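Local coordinates for protein beta-lactamase (Serratia marcescens, PDB 5GWA) that probably hydrolyses beta-lactam antibiotics to substituted beta-amino acids, as a class A extended-spectrum beta-lactamase that avibactam binds in its pocket, at residues A20-A25 / I246-S251. Sequence-based numbering, arbitrary orientation.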
loop_
_atom_site.group_PDB
_atom_site.type_symbol
_atom_site.label_atom_id
_atom_site.label_comp_id
_atom_site.label_asym_id
_atom_site.label_seq_id
_atom_site.Cartn_x
_atom_site.Cartn_y
_atom_site.Cartn_z
ATOM N N ALA A 20 -15.994 -1.020 19.826
ATOM C CA ALA A 20 -16.213 -0.785 18.406
ATOM C C ALA A 20 -17.694 -0.865 18.139
ATOM O O ALA A 20 -18.458 -1.459 18.900
ATOM C CB ALA A 20 -15.504 -1.846 17.560
ATOM N N LYS A 21 -18.099 -0.245 17.036
ATOM C CA LYS A 21 -19.475 -0.299 16.547
ATOM C C LYS A 21 -19.503 -1.351 15.447
ATOM O O LYS A 21 -18.952 -1.115 14.362
ATOM C CB LYS A 21 -19.908 1.055 15.975
ATOM C CG LYS A 21 -21.359 1.011 15.506
ATOM C CD LYS A 21 -21.827 2.217 14.696
ATOM C CE LYS A 21 -22.359 3.342 15.568
ATOM N NZ LYS A 21 -23.171 2.915 16.738
ATOM N N VAL A 22 -20.146 -2.466 15.715
ATOM C CA VAL A 22 -20.038 -3.623 14.812
ATOM C C VAL A 22 -21.396 -3.884 14.175
ATOM O O VAL A 22 -22.373 -4.185 14.844
ATOM C CB VAL A 22 -19.544 -4.870 15.527
ATOM C CG1 VAL A 22 -19.385 -6.024 14.547
ATOM C CG2 VAL A 22 -18.221 -4.588 16.237
ATOM N N GLY A 23 -21.446 -3.795 12.853
ATOM C CA GLY A 23 -22.661 -4.087 12.103
ATOM C C GLY A 23 -22.605 -5.467 11.513
ATOM O O GLY A 23 -21.579 -5.851 10.949
ATOM N N VAL A 24 -23.682 -6.210 11.662
ATOM C CA VAL A 24 -23.726 -7.597 11.194
ATOM C C VAL A 24 -25.001 -7.829 10.391
ATOM O O VAL A 24 -26.077 -7.463 10.835
ATOM C CB VAL A 24 -23.742 -8.591 12.349
ATOM C CG1 VAL A 24 -23.752 -10.014 11.803
ATOM C CG2 VAL A 24 -22.548 -8.370 13.254
ATOM N N ALA A 25 -24.908 -8.491 9.234
ATOM C CA ALA A 25 -26.102 -9.018 8.581
ATOM C C ALA A 25 -25.796 -10.375 7.999
ATOM O O ALA A 25 -24.679 -10.628 7.517
ATOM C CB ALA A 25 -26.625 -8.110 7.502
ATOM N N ILE A 246 -23.056 -13.172 4.340
ATOM C CA ILE A 246 -22.761 -12.542 5.611
ATOM C C ILE A 246 -21.918 -11.286 5.358
ATOM O O ILE A 246 -21.046 -11.261 4.502
ATOM C CB ILE A 246 -22.060 -13.515 6.584
ATOM C CG1 ILE A 246 -21.711 -12.862 7.916
ATOM C CG2 ILE A 246 -20.834 -14.141 5.946
ATOM C CD1 ILE A 246 -21.428 -13.861 9.011
ATOM N N ALA A 247 -22.198 -10.239 6.127
ATOM C CA ALA A 247 -21.390 -9.039 6.104
ATOM C C ALA A 247 -21.115 -8.555 7.504
ATOM O O ALA A 247 -22.048 -8.453 8.316
ATOM C CB ALA A 247 -22.093 -7.973 5.312
ATOM N N VAL A 248 -19.844 -8.343 7.838
ATOM C CA VAL A 248 -19.493 -7.817 9.147
ATOM C C VAL A 248 -18.634 -6.580 8.981
ATOM O O VAL A 248 -17.628 -6.597 8.266
ATOM C CB VAL A 248 -18.767 -8.846 10.047
ATOM C CG1 VAL A 248 -18.461 -8.257 11.414
ATOM C CG2 VAL A 248 -19.589 -10.128 10.179
ATOM N N TYR A 249 -19.030 -5.484 9.642
ATOM C CA TYR A 249 -18.290 -4.230 9.615
ATOM C C TYR A 249 -17.895 -3.859 11.035
ATOM O O TYR A 249 -18.751 -3.583 11.861
ATOM C CB TYR A 249 -19.160 -3.087 9.051
ATOM C CG TYR A 249 -19.633 -3.363 7.666
ATOM C CD1 TYR A 249 -20.778 -4.102 7.434
ATOM C CD2 TYR A 249 -18.938 -2.868 6.566
ATOM C CE1 TYR A 249 -21.217 -4.345 6.148
ATOM C CE2 TYR A 249 -19.298 -3.216 5.282
ATOM C CZ TYR A 249 -20.411 -3.957 5.087
ATOM O OH TYR A 249 -20.751 -4.211 3.794
ATOM N N VAL A 250 -16.612 -3.996 11.384
ATOM C CA VAL A 250 -16.127 -3.521 12.680
ATOM C C VAL A 250 -15.655 -2.091 12.513
ATOM O O VAL A 250 -14.650 -1.826 11.837
ATOM C CB VAL A 250 -14.967 -4.415 13.194
ATOM C CG1 VAL A 250 -14.478 -3.915 14.544
ATOM C CG2 VAL A 250 -15.375 -5.872 13.254
ATOM N N SER A 251 -16.438 -1.127 13.029
ATOM C CA SER A 251 -16.173 0.267 12.729
ATOM C C SER A 251 -15.795 1.077 13.956
ATOM O O SER A 251 -16.128 0.701 15.061
ATOM C CB SER A 251 -17.349 0.914 11.971
ATOM O OG SER A 251 -18.451 1.161 12.835
#
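Val-22 and Val-24 meet Val-248 and Val-250 on one face of an antiparallel strand pair, part of the five-stranded sheet of the class A beta-lactamase fold; here the first strand of the chain, 21-28, pairs with the last, 243-253. Val-22 reaches both opposing valines: its CG1, anti to the backbone N (chi1 -177°), slants across to Val-248 CG1 at 4.0 Å, while its CG2 runs alongside Val-250 and comes within 4.2 Å of that residue's CG1. Ala-20 CB, at 3.8 Å, touches the same Val-250 CG1. Branched at CB, the valines suit the extended backbone and give this face an apolar surface, on which Ile-263 and Ile-264 of helix 257-276 pack against Val-250.

Gly-23, Ala-25, Ala-247 and Tyr-249 belong to the other face. Small alanines let helix 164-175 lie close, with Val-168 touching both. Opposite Tyr-249 stands Gly-23, which adds no side chain to this face; Gly-23 O lies near the ring plane at its edge, 4.0 Å from Tyr-249 CD1. The hydroxyl of buried Tyr-249 is satisfied by a hydrogen bond to Thr-167 OG1 of helix 164-175.

Between the faces, paired backbone bonds join Gly-23 to Tyr-249 and Ala-25 to Ala-247, all in the carbonyl planes. The Lys-21 and Ser-251 pair is less regular: Lys-21 N bonds to Ser-251 O, and Ser-251 N donates to Lys-21 O from 36° above the carbonyl plane. Ser-251 OG, placed between its own N and carbonyl carbon (chi1 74°), turns back as a second donor to that carbonyl, 2.8 Å from Lys-21 O and 3.5 Å from Lys-21 CB.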